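Local coordinates for protein putative fimbrium subunit Fim1C (PDB 4K4K) that is a putative component of the fimbrial tip, part of the surface filaments that mediate bacterial cell adhesion and biofilm formation, at residues 161-166 with 218-223; 165-170 with 194-199. All coordinates share one frame; numbering follows the deposited sequence.

Overall arrangement
Both contacts are made by strand 164-177, which is flanked in its sheet by strand 217-222 in contact 1 and by strand 192-199 in contact 2. Both pairings are antiparallel, and their centres lie about 9 Å apart. Along the chain the shared strand comes first, followed by strand 192-199 and then strand 217-222, so that the strand earliest in sequence takes the middle place. Val165 and Ser166 belong to both contacts: Ser166 turns both its N-H and its carbonyl to Thr219, while Val165 offers its carbonyl to Leu196. The two contacts touch directly where Leu218 packs on Ile167. Together they build part of a sheet in this helix-free, fimbrillin-like protein.

Contact 1 of 2, residues 161-166 with 218-223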
ATOM      1  N   ALA A 161      15.126  -4.426 -24.005  1.00 40.98           N
ATOM      2  CA  ALA A 161      15.678  -3.317 -23.229  1.00 41.97           C
ATOM      3  C   ALA A 161      14.861  -2.057 -23.502  1.00 44.36           C
ATOM      4  O   ALA A 161      14.600  -1.716 -24.667  1.00 44.23           O
ATOM      5  CB  ALA A 161      17.143  -3.092 -23.592  1.00 44.14           C
ATOM      6  N   GLY A 162      14.416  -1.429 -22.430  1.00 39.96           N
ATOM      7  CA  GLY A 162      13.631  -0.202 -22.492  1.00 39.21           C
ATOM      8  C   GLY A 162      12.130  -0.386 -22.587  1.00 41.39           C
ATOM      9  O   GLY A 162      11.412   0.611 -22.723  1.00 40.04           O
ATOM     10  N   THR A 163      11.628  -1.661 -22.502  1.00 36.69           N
ATOM     11  CA  THR A 163      10.187  -1.920 -22.574  1.00 34.86           C
ATOM     12  C   THR A 163       9.445  -1.140 -21.485  1.00 36.40           C
ATOM     13  O   THR A 163       9.839  -1.180 -20.317  1.00 35.88           O
ATOM     14  CB  THR A 163       9.881  -3.439 -22.489  1.00 36.09           C
ATOM     15  OG1 THR A 163      10.459  -4.084 -23.616  1.00 35.48           O
ATOM     16  CG2 THR A 163       8.382  -3.746 -22.436  1.00 32.49           C
ATOM     17  N   THR A 164       8.367  -0.442 -21.862  1.00 30.69           N
ATOM     18  CA  THR A 164       7.532   0.281 -20.890  1.00 30.48           C
ATOM     19  C   THR A 164       6.240  -0.508 -20.698  1.00 31.84           C
ATOM     20  O   THR A 164       5.835  -1.263 -21.583  1.00 30.91           O
ATOM     21  CB  THR A 164       7.263   1.726 -21.320  1.00 43.80           C
ATOM     22  OG1 THR A 164       6.557   1.709 -22.558  1.00 49.14           O
ATOM     23  CG2 THR A 164       8.525   2.555 -21.429  1.00 43.58           C
ATOM     24  N   VAL A 165       5.610  -0.348 -19.534  1.00 28.94           N
ATOM     25  CA  VAL A 165       4.395  -1.078 -19.186  1.00 27.45           C
ATOM     26  C   VAL A 165       3.371  -0.102 -18.645  1.00 28.96           C
ATOM     27  O   VAL A 165       3.700   0.702 -17.767  1.00 27.87           O
ATOM     28  CB  VAL A 165       4.681  -2.218 -18.141  1.00 31.81           C
ATOM     29  CG1 VAL A 165       3.448  -3.110 -17.918  1.00 31.27           C
ATOM     30  CG2 VAL A 165       5.885  -3.061 -18.544  1.00 32.60           C
ATOM     31  N   SER A 166       2.127  -0.220 -19.101  1.00 25.50           N
ATOM     32  CA  SER A 166       1.025   0.566 -18.554  1.00 24.79           C
ATOM     33  C   SER A 166      -0.206  -0.325 -18.416  1.00 27.42           C
ATOM     34  O   SER A 166      -0.265  -1.392 -19.033  1.00 28.10           O
ATOM     35  CB  SER A 166       0.745   1.791 -19.424  1.00 29.71           C
ATOM     36  OG  SER A 166       0.206   1.397 -20.673  1.00 32.36           O
ATOM     37  N   LEU A 218      -2.851  -4.721 -20.062  1.00 28.45           N
ATOM     38  CA  LEU A 218      -1.458  -4.324 -19.918  1.00 27.47           C
ATOM     39  C   LEU A 218      -0.921  -4.024 -21.309  1.00 33.19           C
ATOM     40  O   LEU A 218      -1.137  -4.830 -22.225  1.00 34.00           O
ATOM     41  CB  LEU A 218      -0.588  -5.415 -19.258  1.00 27.11           C
ATOM     42  CG  LEU A 218      -0.865  -5.808 -17.825  1.00 30.58           C
ATOM     43  CD1 LEU A 218       0.144  -6.844 -17.367  1.00 31.38           C
ATOM     44  CD2 LEU A 218      -0.815  -4.590 -16.876  1.00 29.72           C
ATOM     45  N   THR A 219      -0.232  -2.887 -21.486  1.00 28.50           N
ATOM     46  CA  THR A 219       0.385  -2.551 -22.776  1.00 28.27           C
ATOM     47  C   THR A 219       1.892  -2.582 -22.592  1.00 31.98           C
ATOM     48  O   THR A 219       2.421  -1.924 -21.695  1.00 30.26           O
ATOM     49  CB  THR A 219      -0.121  -1.207 -23.352  1.00 33.65           C
ATOM     50  OG1 THR A 219      -1.529  -1.323 -23.573  1.00 32.77           O
ATOM     51  CG2 THR A 219       0.565  -0.824 -24.690  1.00 33.90           C
ATOM     52  N   PHE A 220       2.583  -3.343 -23.450  1.00 29.52           N
ATOM     53  CA  PHE A 220       4.034  -3.432 -23.447  1.00 29.22           C
ATOM     54  C   PHE A 220       4.549  -2.785 -24.712  1.00 33.93           C
ATOM     55  O   PHE A 220       4.274  -3.310 -25.789  1.00 34.33           O
ATOM     56  CB  PHE A 220       4.500  -4.908 -23.383  1.00 30.90           C
ATOM     57  CG  PHE A 220       3.944  -5.645 -22.195  1.00 30.56           C
ATOM     58  CD1 PHE A 220       2.725  -6.314 -22.277  1.00 32.61           C
ATOM     59  CD2 PHE A 220       4.613  -5.631 -20.978  1.00 31.83           C
ATOM     60  CE1 PHE A 220       2.186  -6.957 -21.159  1.00 32.59           C
ATOM     61  CE2 PHE A 220       4.070  -6.262 -19.861  1.00 33.72           C
ATOM     62  CZ  PHE A 220       2.857  -6.911 -19.961  1.00 32.76           C
ATOM     63  N   THR A 221       5.265  -1.652 -24.598  1.00 31.52           N
ATOM     64  CA  THR A 221       5.840  -0.955 -25.759  0.50 32.46           C
ATOM     65  C   THR A 221       7.310  -1.343 -25.819  1.00 37.39           C
ATOM     66  O   THR A 221       8.054  -1.012 -24.893  1.00 36.54           O
ATOM     67  CB  THR A 221       5.608   0.562 -25.638  0.50 36.84           C
ATOM     68  OG1 THR A 221       4.251   0.805 -25.259  0.50 33.86           O
ATOM     69  CG2 THR A 221       5.949   1.318 -26.925  0.50 36.46           C
ATOM     70  N   VAL A 222       7.712  -2.063 -26.866  1.00 37.96           N
ATOM     71  CA  VAL A 222       9.065  -2.556 -27.032  1.00 39.65           C
ATOM     72  C   VAL A 222       9.827  -1.679 -28.038  1.00 49.83           C
ATOM     73  O   VAL A 222       9.554  -1.752 -29.234  1.00 50.97           O
ATOM     74  CB  VAL A 222       9.048  -4.048 -27.454  1.00 43.07           C
ATOM     75  CG1 VAL A 222      10.456  -4.619 -27.491  1.00 43.32           C
ATOM     76  CG2 VAL A 222       8.154  -4.879 -26.518  1.00 42.05           C
ATOM     77  N   PRO A 223      10.805  -0.870 -27.569  1.00 51.62           N
ATOM     78  CA  PRO A 223      11.558  -0.003 -28.504  1.00 54.33           C
ATOM     79  C   PRO A 223      12.342  -0.783 -29.557  1.00 63.78           C
ATOM     80  O   PRO A 223      12.389  -0.354 -30.713  1.00 65.02           O
ATOM     81  CB  PRO A 223      12.500   0.782 -27.591  1.00 56.21           C
ATOM     82  CG  PRO A 223      11.947   0.649 -26.238  1.00 59.03           C
ATOM     83  CD  PRO A 223      11.251  -0.674 -26.179  1.00 53.63           C
TER
HETATM   84  O   HOH W   1       9.619   1.980 -24.323  1.00 38.71           O
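Thr164 and Thr221 form one antiparallel hydrogen-bonded pair, and Ser166 and Thr219 form the next. In the first, Thr164 N donates to Thr221 O and Thr221 N to Thr164 O, both at 3.1 Å. In the second, Ser166 N reaches Thr219 O at 3.1 Å, while Thr219 N meets Ser166 O at 2.9 Å with an N-H...O angle of 164°. CA-H...O contacts supplement these bonds, among them Val165 CA to Thr219 O at 3.3 Å. At the end of the pairing a water donates to Gly162 O and, weakly, to Thr221 O.

The apolar packing centres on Val165 and Phe220, the non-hydrogen-bonded pair that falls between the two hydrogen-bonded ones, whose side chains lie side by side and point the same way. Val165 CG1, anti to its backbone N (chi1 -172°), comes obliquely to Phe220 CE2 at 3.8 Å, and Val165 CG2 meets CD2 of the same ring. Thr163 CG2 lies at the ring's edge, near its plane. Nearby, Pro223 CG rests 3.6 Å from Gly162 O; the backbone angles of Gly162 themselves call for glycine.

On the face of Thr164, Ser166, Thr219 and Thr221, the side chains of Thr164 and Thr221 run alongside each other in one of the two conformers of Thr221. Ser166 OG turns instead to Glu193 and Thr219 OG1 to His231, each through a hydrogen bond, while Thr163 OG1 bonds to Leu160 O.

Within the fimbrillin-like domain, whose family belongs to the transthyretin clan, strand 228-233 pairs with the far edge of 218-222, and Leu196 N donates to Val165 O on the other flank. Ile146 and Ile148 of strand 132-150 cover Val165, placing it between this sheet and the facing strand.

Contact 2 of 2, residues 165-170 with 194-199; sequences VSISNQ and IVLHTD
Ile167 and Ile194 face each other as an antiparallel hydrogen-bonded pair: Ile167 N donates to Ile194 O at 2.9 Å, and Ile194 N returns a bond to Ile167 O at 2.8 Å, approaching nearly along the C=O axis. A third bond runs from Leu196 N to Val165 O, also 2.8 Å. Between them, Ser166 and Val195 make a non-hydrogen-bonded pair with their CA atoms only 4.2 Å apart.

Ile194 CD1, carried outward by an extended chi2 (180°), presses on Gln170 CB at 3.6 Å, the side chains crossing at about a right angle. An alanine in place of Ile194 would probably open a gap against Gln170 CB and CG, leaving that side chain freer to shift. In one of the two conformers of Leu196, its CD1 also meets Ile167 CG2, the side chains crossing obliquely.

The antiparallel pairing is consistent with the all-beta fimbrillin-like fold, of the transthyretin clan. The chain turns a corner at Asn169, and pairing resumes where the backbone of Gln170 bonds Lys192. At Leu196 a water stands in for a second direct bond, accepting from Val165 N and donating to Leu196 O at 2.7 Å. Farther along, Val165 CG2 approaches Thr198 CG2 at 4.1 Å.

Further out, Leu144 and Phe243 pack on Ile167, Ile146 on Leu196, and Val207 and Met216 on Gln170.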
ATOM      1  N   VAL A 165       5.610  -0.348 -19.534  1.00 28.94           N
ATOM      2  CA  VAL A 165       4.395  -1.078 -19.186  1.00 27.45           C
ATOM      3  C   VAL A 165       3.371  -0.102 -18.645  1.00 28.96           C
ATOM      4  O   VAL A 165       3.700   0.702 -17.767  1.00 27.87           O
ATOM      5  CB  VAL A 165       4.681  -2.218 -18.141  1.00 31.81           C
ATOM      6  CG1 VAL A 165       3.448  -3.110 -17.918  1.00 31.27           C
ATOM      7  CG2 VAL A 165       5.885  -3.061 -18.544  1.00 32.60           C
ATOM      8  N   SER A 166       2.127  -0.220 -19.101  1.00 25.50           N
ATOM      9  CA  SER A 166       1.025   0.566 -18.554  1.00 24.79           C
ATOM     10  C   SER A 166      -0.206  -0.325 -18.416  1.00 27.42           C
ATOM     11  O   SER A 166      -0.265  -1.392 -19.033  1.00 28.10           O
ATOM     12  CB  SER A 166       0.745   1.791 -19.424  1.00 29.71           C
ATOM     13  OG  SER A 166       0.206   1.397 -20.673  1.00 32.36           O
ATOM     14  N   ILE A 167      -1.164   0.082 -17.582  1.00 22.16           N
ATOM     15  CA  ILE A 167      -2.425  -0.644 -17.395  1.00 21.08           C
ATOM     16  C   ILE A 167      -3.557   0.333 -17.701  1.00 27.31           C
ATOM     17  O   ILE A 167      -3.508   1.491 -17.277  1.00 26.00           O
ATOM     18  CB  ILE A 167      -2.545  -1.321 -15.997  1.00 22.49           C
ATOM     19  CG1 ILE A 167      -3.805  -2.222 -15.911  1.00 22.72           C
ATOM     20  CG2 ILE A 167      -2.436  -0.317 -14.818  1.00 21.87           C
ATOM     21  CD1 ILE A 167      -3.919  -3.108 -14.598  1.00 23.98           C
ATOM     22  N   SER A 168      -4.554  -0.125 -18.464  1.00 25.46           N
ATOM     23  CA  SER A 168      -5.659   0.708 -18.918  1.00 25.67           C
ATOM     24  C   SER A 168      -6.875   0.681 -17.995  1.00 30.60           C
ATOM     25  O   SER A 168      -7.024  -0.202 -17.150  1.00 30.11           O
ATOM     26  CB  SER A 168      -6.101   0.262 -20.317  1.00 28.09           C
ATOM     27  OG  SER A 168      -6.741  -1.004 -20.235  1.00 34.19           O
ATOM     28  N   ASN A 169      -7.762   1.657 -18.231  1.00 28.53           N
ATOM     29  CA  ASN A 169      -9.078   1.868 -17.637  1.00 29.50           C
ATOM     30  C   ASN A 169      -9.055   1.687 -16.116  1.00 31.80           C
ATOM     31  O   ASN A 169      -9.769   0.866 -15.522  1.00 31.92           O
ATOM     32  CB  ASN A 169     -10.109   0.984 -18.314  1.00 35.59           C
ATOM     33  CG  ASN A 169     -10.144   1.264 -19.814  1.00 60.39           C
ATOM     34  OD1 ASN A 169     -10.219   2.419 -20.267  1.00 51.07           O
ATOM     35  ND2 ASN A 169      -9.929   0.237 -20.609  1.00 54.61           N
ATOM     36  N   GLN A 170      -8.207   2.483 -15.501  1.00 27.13           N
ATOM     37  CA  GLN A 170      -8.071   2.470 -14.054  1.00 24.52           C
ATOM     38  C   GLN A 170      -8.827   3.587 -13.400  1.00 28.78           C
ATOM     39  O   GLN A 170      -8.749   4.732 -13.856  1.00 30.32           O
ATOM     40  CB  GLN A 170      -6.592   2.617 -13.642  1.00 23.73           C
ATOM     41  CG  GLN A 170      -5.690   1.485 -14.105  1.00 27.59           C
ATOM     42  CD  GLN A 170      -6.087   0.161 -13.520  1.00 27.93           C
ATOM     43  OE1 GLN A 170      -6.564  -0.738 -14.227  1.00 28.94           O
ATOM     44  NE2 GLN A 170      -5.962   0.023 -12.209  1.00 18.73           N
ATOM     45  N   ILE A 194      -2.536   3.956 -16.424  1.00 27.77           N
ATOM     46  CA  ILE A 194      -1.494   4.168 -15.418  1.00 25.11           C
ATOM     47  C   ILE A 194      -0.190   3.582 -15.930  1.00 27.47           C
ATOM     48  O   ILE A 194      -0.117   2.383 -16.217  1.00 25.59           O
ATOM     49  CB  ILE A 194      -1.863   3.587 -14.036  1.00 25.87           C
ATOM     50  CG1 ILE A 194      -3.101   4.297 -13.418  1.00 26.76           C
ATOM     51  CG2 ILE A 194      -0.642   3.621 -13.085  1.00 25.62           C
ATOM     52  CD1 ILE A 194      -3.543   3.757 -12.021  1.00 27.91           C
ATOM     53  N   VAL A 195       0.852   4.425 -16.016  1.00 24.83           N
ATOM     54  CA  VAL A 195       2.164   3.975 -16.451  1.00 25.15           C
ATOM     55  C   VAL A 195       2.829   3.355 -15.227  1.00 30.02           C
ATOM     56  O   VAL A 195       2.954   4.018 -14.196  1.00 29.04           O
ATOM     57  CB  VAL A 195       2.987   5.128 -17.075  1.00 30.36           C
ATOM     58  CG1 VAL A 195       4.454   4.721 -17.259  1.00 31.05           C
ATOM     59  CG2 VAL A 195       2.371   5.574 -18.410  1.00 31.24           C
ATOM     60  N   LEU A 196       3.212   2.078 -15.330  1.00 27.12           N
ATOM     61  CA  LEU A 196       3.872   1.363 -14.235  0.50 28.07           C
ATOM     62  C   LEU A 196       5.352   1.745 -14.203  1.00 35.13           C
ATOM     63  O   LEU A 196       5.898   2.117 -15.241  1.00 39.30           O
ATOM     64  CB  LEU A 196       3.696  -0.160 -14.404  0.50 28.08           C
ATOM     65  CG  LEU A 196       2.371  -0.726 -13.897  0.50 33.28           C
ATOM     66  CD1 LEU A 196       1.312  -0.724 -14.977  0.50 34.33           C
ATOM     67  CD2 LEU A 196       2.550  -2.136 -13.396  0.50 36.42           C
ATOM     68  N   HIS A 197       5.996   1.678 -13.030  1.00 33.59           N
ATOM     69  CA  HIS A 197       7.411   1.993 -12.828  0.50 34.31           C
ATOM     70  C   HIS A 197       8.262   0.783 -13.299  1.00 36.69           C
ATOM     71  O   HIS A 197       8.067  -0.300 -12.756  1.00 33.59           O
ATOM     72  CB  HIS A 197       7.592   2.329 -11.318  0.50 35.20           C
ATOM     73  CG  HIS A 197       8.984   2.274 -10.757  0.50 39.46           C
ATOM     74  ND1 HIS A 197       9.287   1.460  -9.674  0.50 41.37           N
ATOM     75  CD2 HIS A 197      10.078   3.004 -11.071  0.50 42.19           C
ATOM     76  CE1 HIS A 197      10.567   1.674  -9.410  0.50 41.53           C
ATOM     77  NE2 HIS A 197      11.085   2.599 -10.217  0.50 42.32           N
ATOM     78  N   THR A 198       9.191   0.972 -14.245  1.00 33.58           N
ATOM     79  CA  THR A 198      10.072  -0.096 -14.721  1.00 34.35           C
ATOM     80  C   THR A 198      11.510   0.086 -14.266  1.00 40.31           C
ATOM     81  O   THR A 198      12.021   1.208 -14.236  1.00 41.07           O
ATOM     82  CB  THR A 198      10.071  -0.227 -16.251  1.00 48.53           C
ATOM     83  OG1 THR A 198      10.389   1.038 -16.834  1.00 58.52           O
ATOM     84  CG2 THR A 198       8.779  -0.767 -16.806  1.00 43.72           C
ATOM     85  N   ASP A 199      12.175  -1.041 -13.986  1.00 36.63           N
ATOM     86  CA  ASP A 199      13.571  -1.125 -13.591  1.00 36.89           C
ATOM     87  C   ASP A 199      14.104  -2.351 -14.276  1.00 38.17           C
ATOM     88  O   ASP A 199      13.964  -3.469 -13.768  1.00 37.33           O
ATOM     89  CB  ASP A 199      13.708  -1.185 -12.056  1.00 38.87           C
ATOM     90  CG  ASP A 199      15.134  -1.140 -11.512  1.00 55.02           C
ATOM     91  OD1 ASP A 199      16.084  -1.006 -12.319  1.00 55.51           O
ATOM     92  OD2 ASP A 199      15.296  -1.210 -10.274  1.00 64.18           O
TER
HETATM   93  O   HOH W   2       6.792   1.425 -17.715  1.00 28.14           O